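Local coordinates for iron-containing alcohol dehydrogenase (Ralstonia eutropha, PDB 3JZD) that binds NAD and a divalent metal ion and probably acts as a dinucleotide-dependent oxidoreductase, possibly reducing maleylacetate, as a homodimer, at the interface of chains A and B. Sequence-based numbering; all coordinates share one arbitrary frame. Chains: chain A/B, Iron-containing alcohol dehydrogenase.

Contact 1: the interface of chains A and B. Residues chain A 8-9, 11; chain B 16-18, 33.
Strand 8-12 of chain A runs antiparallel to strand 15-19 of chain B, and the end of helix 27-33 of B adds a second arginine from beyond that strand. In this homodimer of the iron-containing alcohol dehydrogenase family, the contact is an intersubunit beta-sheet edge. Its register is set by two bridge pairs, A:Ile9 with B:Val18 and A:Glu11 with B:Arg16. Close backbone approach is seen where A:Ile9 CA lies 3.3 Å from the carbonyl oxygen O of B:Val17. The side chains of A:Ile9 and B:Val18 run parallel, both directed to the same side of the sheet, with CG1 of A:Ile9 4.1 Å from CG1 of B:Val18. The other branch of the isoleucine faces the arginine: A:Ile9 CG2, anti to the backbone N, sits above one face of the B:Arg16 guanidinium, toward its rim, 4.0 Å from B:Arg16 CZ.

The polar part of the contact centres on a carboxylate oxygen. B:Arg16 runs alongside A:Glu11 because its chain, extended as far as NE, leaves with CG opposite the backbone N (chi1 -178°). Its NH1 donates to A:Glu11 OE2 at 3.0 Å, a hydrogen bond that is also a salt bridge. The acceptor lies in the guanidinium plane, whereas the donor reaches OE2 from above the carboxylate plane, the two planes being 72° apart; the pair is therefore crossed rather than a flat two-point fork. B:Arg33 comes from the opposite direction and forms a longer salt bridge, NH2 to A:Glu11 OE2, at 3.7 Å. The B:Arg16 guanidinium is sandwiched between an aliphatic branch and a second guanidinium, which should restrict rotation of the group: that of B:Arg33 lies nearly parallel to it, over the face opposite A:Ile9, with B:Arg33 NE above the centre.

Contact 2: the interface of chains A and B. Residues chain A 194-195, 198, 225, 229; chain B 190-191, 194.
Helices 190-212 and 217-236 of chain A meet the first turns of helix 190-212 of chain B in a helix-to-helix part of the dimer interface, built here largely from aliphatic contacts. The two copies of residue 194 meet end on, A:Leu194 CG standing 3.9 Å from B:Leu194 CG; a residue meeting its own copy places this point close to the two-fold axis. B:Leu194, with CG anti to the backbone N (chi1 177°), also passes A:Glu198 antiparallel to it. Both its methyls touch the glutamate: B:Leu194 CD2 lies 3.9 Å from A:Glu198 CB, and B:Leu194 CD1 is 3.9 Å from the carboxylate carbon, A:Glu198 CD. The aliphatic stem of A:Glu198 thus serves as packing surface, while its bend at chi2 (75°) turns the carboxylate toward A:Tyr225.

Further along, CD2 of A:Leu229 meets CG2 of B:Val191 at 3.9 Å. The A:Tyr225 ring has CG of A:Leu229 above one face, near the rim. B:Pro190, the first residue of its helix, approaches on the other side of the ring plane, beyond the rim, with its CB 3.4 Å from A:Tyr225 CE1. The phenol hydroxyl is oriented within its own chain: A:Tyr225 OH donates to A:Glu198 OE2 at 3.0 Å, and OE2 accepts with its anti lone pair, away from the other carboxylate oxygen.

Contact 1: the interface of chains A and B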
ATOM      1  N   PHE A   8     -13.256  -4.876   7.269  1.00 17.53           N
ATOM      2  CA  PHE A   8     -12.155  -5.641   6.717  1.00 14.81           C
ATOM      3  C   PHE A   8     -10.932  -5.534   7.603  1.00 13.66           C
ATOM      4  O   PHE A   8     -10.884  -4.689   8.476  1.00 11.84           O
ATOM      5  CB  PHE A   8     -11.808  -5.144   5.285  1.00 13.78           C
ATOM      6  CG  PHE A   8     -11.446  -3.664   5.229  1.00 14.17           C
ATOM      7  CD1 PHE A   8     -10.160  -3.245   5.455  1.00  9.30           C
ATOM      8  CD2 PHE A   8     -12.427  -2.701   4.993  1.00 15.68           C
ATOM      9  CE1 PHE A   8      -9.827  -1.896   5.422  1.00 14.13           C
ATOM     10  CE2 PHE A   8     -12.118  -1.367   4.954  1.00 13.65           C
ATOM     11  CZ  PHE A   8     -10.813  -0.954   5.188  1.00 13.83           C
ATOM     12  N   ILE A   9      -9.970  -6.425   7.373  1.00 14.57           N
ATOM     13  CA  ILE A   9      -8.692  -6.386   8.034  1.00 16.79           C
ATOM     14  C   ILE A   9      -7.648  -6.297   6.942  1.00 18.01           C
ATOM     15  O   ILE A   9      -7.564  -7.169   6.085  1.00 21.71           O
ATOM     16  CB  ILE A   9      -8.413  -7.588   8.940  1.00 17.37           C
ATOM     17  CG1 ILE A   9      -9.388  -7.559  10.125  1.00 20.73           C
ATOM     18  CG2 ILE A   9      -6.963  -7.520   9.449  1.00 11.36           C
ATOM     19  CD1 ILE A   9      -9.273  -8.719  11.114  1.00 27.04           C
ATOM     20  N   GLU A  11      -3.727  -6.018   5.896  1.00 23.95           N
ATOM     21  CA  GLU A  11      -2.388  -6.309   6.332  1.00 27.61           C
ATOM     22  C   GLU A  11      -1.429  -6.002   5.202  1.00 29.74           C
ATOM     23  O   GLU A  11      -1.666  -6.350   4.009  1.00 32.05           O
ATOM     24  CB  GLU A  11      -2.259  -7.746   6.795  1.00 28.72           C
ATOM     25  CG  GLU A  11      -2.749  -7.911   8.203  1.00 34.25           C
ATOM     26  CD  GLU A  11      -2.654  -9.330   8.731  1.00 43.97           C
ATOM     27  OE1 GLU A  11      -3.040 -10.266   7.958  1.00 45.59           O
ATOM     28  OE2 GLU A  11      -2.242  -9.473   9.935  1.00 43.73           O
TER
ATOM     29  N   ARG B  16      -1.142  -3.744  10.410  1.00 20.01           N
ATOM     30  CA  ARG B  16      -2.386  -4.445  10.643  1.00 18.63           C
ATOM     31  C   ARG B  16      -3.456  -3.402  11.016  1.00 16.85           C
ATOM     32  O   ARG B  16      -3.317  -2.698  12.018  1.00 16.79           O
ATOM     33  CB  ARG B  16      -2.240  -5.467  11.739  1.00 19.08           C
ATOM     34  CG  ARG B  16      -3.537  -6.238  11.962  1.00 19.38           C
ATOM     35  CD  ARG B  16      -3.316  -7.363  12.964  1.00 20.06           C
ATOM     36  NE  ARG B  16      -4.587  -7.962  13.354  1.00 20.80           N
ATOM     37  CZ  ARG B  16      -5.187  -8.964  12.722  1.00 18.82           C
ATOM     38  NH1 ARG B  16      -4.650  -9.526  11.655  1.00 20.65           N
ATOM     39  NH2 ARG B  16      -6.334  -9.416  13.188  1.00 20.96           N
ATOM     40  N   VAL B  17      -4.524  -3.338  10.226  1.00 15.25           N
ATOM     41  CA  VAL B  17      -5.578  -2.365  10.367  1.00 12.95           C
ATOM     42  C   VAL B  17      -6.913  -3.086  10.316  1.00 15.01           C
ATOM     43  O   VAL B  17      -7.234  -3.741   9.323  1.00 14.95           O
ATOM     44  CB  VAL B  17      -5.529  -1.329   9.184  1.00 14.22           C
ATOM     45  CG1 VAL B  17      -6.655  -0.315   9.279  1.00 12.05           C
ATOM     46  CG2 VAL B  17      -4.166  -0.627   9.136  1.00 15.00           C
ATOM     47  N   VAL B  18      -7.701  -2.937  11.379  1.00 13.53           N
ATOM     48  CA  VAL B  18      -8.978  -3.565  11.526  1.00 13.62           C
ATOM     49  C   VAL B  18      -9.928  -2.411  11.356  1.00 14.59           C
ATOM     50  O   VAL B  18      -9.886  -1.456  12.130  1.00 15.76           O
ATOM     51  CB  VAL B  18      -9.129  -4.187  12.939  1.00 13.21           C
ATOM     52  CG1 VAL B  18     -10.480  -4.878  13.071  1.00  9.47           C
ATOM     53  CG2 VAL B  18      -7.975  -5.182  13.231  1.00  9.33           C
ATOM     54  N   ARG B  33      -3.612 -11.127  20.483  1.00 24.75           N
ATOM     55  CA  ARG B  33      -2.901 -11.450  19.236  1.00 25.92           C
ATOM     56  C   ARG B  33      -1.432 -11.008  19.273  1.00 25.65           C
ATOM     57  O   ARG B  33      -0.555 -11.680  18.739  1.00 24.62           O
ATOM     58  CB  ARG B  33      -3.610 -10.806  18.048  1.00 26.49           C
ATOM     59  CG  ARG B  33      -3.175 -11.326  16.722  1.00 29.18           C
ATOM     60  CD  ARG B  33      -4.016 -10.784  15.569  1.00 30.86           C
ATOM     61  NE  ARG B  33      -3.731 -11.550  14.352  1.00 33.75           N
ATOM     62  CZ  ARG B  33      -2.679 -11.357  13.542  1.00 36.87           C
ATOM     63  NH1 ARG B  33      -1.774 -10.407  13.784  1.00 29.22           N
ATOM     64  NH2 ARG B  33      -2.519 -12.135  12.467  1.00 33.50           N
TER

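Contact 2: the interface of chains A and B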
ATOM      1  N   LEU A 194      -8.005  -0.859  -4.731  1.00 14.72           N
ATOM      2  CA  LEU A 194      -7.428   0.310  -5.341  1.00 14.03           C
ATOM      3  C   LEU A 194      -6.162  -0.060  -6.127  1.00 14.07           C
ATOM      4  O   LEU A 194      -5.961   0.391  -7.267  1.00 12.43           O
ATOM      5  CB  LEU A 194      -7.122   1.351  -4.271  1.00 15.22           C
ATOM      6  CG  LEU A 194      -6.672   2.753  -4.638  1.00 19.50           C
ATOM      7  CD1 LEU A 194      -7.811   3.619  -5.245  1.00 13.30           C
ATOM      8  CD2 LEU A 194      -6.089   3.429  -3.358  1.00 18.99           C
HETATM    9  N   MSE A 195      -5.305  -0.898  -5.537  1.00 13.70           N
HETATM   10  CA  MSE A 195      -4.090  -1.263  -6.226  0.67 13.47           C
HETATM   11  C   MSE A 195      -4.424  -2.228  -7.380  1.00 14.19           C
HETATM   12  O   MSE A 195      -3.771  -2.168  -8.440  1.00 13.90           O
HETATM   13  CB  MSE A 195      -3.070  -1.860  -5.261  0.67 13.79           C
HETATM   14  CG  MSE A 195      -2.723  -0.933  -4.089  0.67 14.82           C
HETATM   15 SE   MSE A 195      -1.396  -1.813  -2.973  0.50 18.15          SE
HETATM   16  CE  MSE A 195       0.064  -1.719  -4.182  0.67 18.35           C
ATOM     17  N   GLU A 198      -5.664  -0.110 -10.399  1.00 20.41           N
ATOM     18  CA  GLU A 198      -4.508   0.619 -10.949  1.00 19.94           C
ATOM     19  C   GLU A 198      -3.523  -0.324 -11.700  1.00 18.58           C
ATOM     20  O   GLU A 198      -2.944   0.011 -12.763  1.00 17.40           O
ATOM     21  CB  GLU A 198      -3.775   1.319  -9.797  1.00 20.65           C
ATOM     22  CG  GLU A 198      -2.482   1.960 -10.148  1.00 19.41           C
ATOM     23  CD  GLU A 198      -2.655   3.257 -10.910  1.00 27.90           C
ATOM     24  OE1 GLU A 198      -3.768   3.522 -11.427  1.00 30.28           O
ATOM     25  OE2 GLU A 198      -1.656   4.022 -10.948  1.00 38.05           O
ATOM     26  N   TYR A 225       5.513  -1.875 -13.092  1.00 17.23           N
ATOM     27  CA  TYR A 225       4.730  -1.247 -12.013  1.00 17.91           C
ATOM     28  C   TYR A 225       3.371  -1.956 -11.817  1.00 17.24           C
ATOM     29  O   TYR A 225       2.966  -2.266 -10.700  1.00 17.01           O
ATOM     30  CB  TYR A 225       4.515   0.208 -12.394  1.00 18.37           C
ATOM     31  CG  TYR A 225       3.512   0.942 -11.547  1.00 19.99           C
ATOM     32  CD1 TYR A 225       3.733   1.166 -10.193  1.00 21.08           C
ATOM     33  CD2 TYR A 225       2.384   1.487 -12.120  1.00 19.99           C
ATOM     34  CE1 TYR A 225       2.806   1.853  -9.433  1.00 21.73           C
ATOM     35  CE2 TYR A 225       1.476   2.180 -11.373  1.00 21.29           C
ATOM     36  CZ  TYR A 225       1.691   2.349 -10.036  1.00 21.42           C
ATOM     37  OH  TYR A 225       0.763   3.076  -9.354  1.00 31.40           O
ATOM     38  N   LEU A 229       1.905  -4.105  -8.463  1.00 14.57           N
ATOM     39  CA  LEU A 229       0.607  -3.900  -7.854  1.00 14.15           C
ATOM     40  C   LEU A 229      -0.225  -5.175  -7.894  1.00 15.48           C
ATOM     41  O   LEU A 229      -0.801  -5.581  -6.873  1.00 17.62           O
ATOM     42  CB  LEU A 229      -0.132  -2.730  -8.530  1.00 15.59           C
ATOM     43  CG  LEU A 229       0.439  -1.312  -8.314  1.00 20.46           C
ATOM     44  CD1 LEU A 229      -0.477  -0.272  -8.826  1.00 23.84           C
ATOM     45  CD2 LEU A 229       0.703  -1.106  -6.910  1.00 21.42           C
TER
ATOM     46  N   PRO B 190       4.444   6.349  -7.026  1.00 14.25           N
ATOM     47  CA  PRO B 190       3.124   6.107  -7.568  1.00 14.71           C
ATOM     48  C   PRO B 190       2.096   5.513  -6.602  1.00 16.03           C
ATOM     49  O   PRO B 190       0.911   5.825  -6.716  1.00 17.57           O
ATOM     50  CB  PRO B 190       3.386   5.113  -8.715  1.00 17.30           C
ATOM     51  CG  PRO B 190       4.837   5.232  -9.061  1.00 17.13           C
ATOM     52  CD  PRO B 190       5.536   5.861  -7.918  1.00 14.61           C
ATOM     53  N   VAL B 191       2.542   4.646  -5.700  1.00 14.34           N
ATOM     54  CA  VAL B 191       1.668   4.005  -4.716  1.00 15.95           C
ATOM     55  C   VAL B 191       1.227   5.012  -3.672  1.00 15.90           C
ATOM     56  O   VAL B 191       0.044   5.114  -3.364  1.00 18.18           O
ATOM     57  CB  VAL B 191       2.362   2.765  -4.050  1.00 14.39           C
ATOM     58  CG1 VAL B 191       1.465   2.165  -2.885  1.00 18.86           C
ATOM     59  CG2 VAL B 191       2.650   1.712  -5.092  1.00 17.83           C
ATOM     60  N   LEU B 194      -1.194   7.271  -5.352  1.00 16.12           N
ATOM     61  CA  LEU B 194      -2.460   6.611  -5.573  1.00 15.01           C
ATOM     62  C   LEU B 194      -3.271   6.713  -4.275  1.00 15.12           C
ATOM     63  O   LEU B 194      -4.435   7.065  -4.303  1.00 14.96           O
ATOM     64  CB  LEU B 194      -2.218   5.167  -5.994  1.00 14.41           C
ATOM     65  CG  LEU B 194      -3.411   4.243  -6.225  1.00 18.72           C
ATOM     66  CD1 LEU B 194      -4.048   4.678  -7.521  1.00 16.51           C
ATOM     67  CD2 LEU B 194      -2.985   2.728  -6.273  1.00 12.61           C
TER

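The C-alpha centres of contact 1 and contact 2 are about 20 Å apart, and the two share neither residues nor secondary-structure elements. Contact 1 joins the subunits through strand pairing and charged side chains, contact 2 through helices and mostly apolar side chains. Since the whole interface is two-fold symmetric, each recurs with the chains exchanged, so every subunit contributes both its strands 8-12 and 15-19, and its helix 190-212 plays both parts in contact 2. Separate attachment points of different kinds would be expected to fix the relative orientation of the subunits in the homodimer.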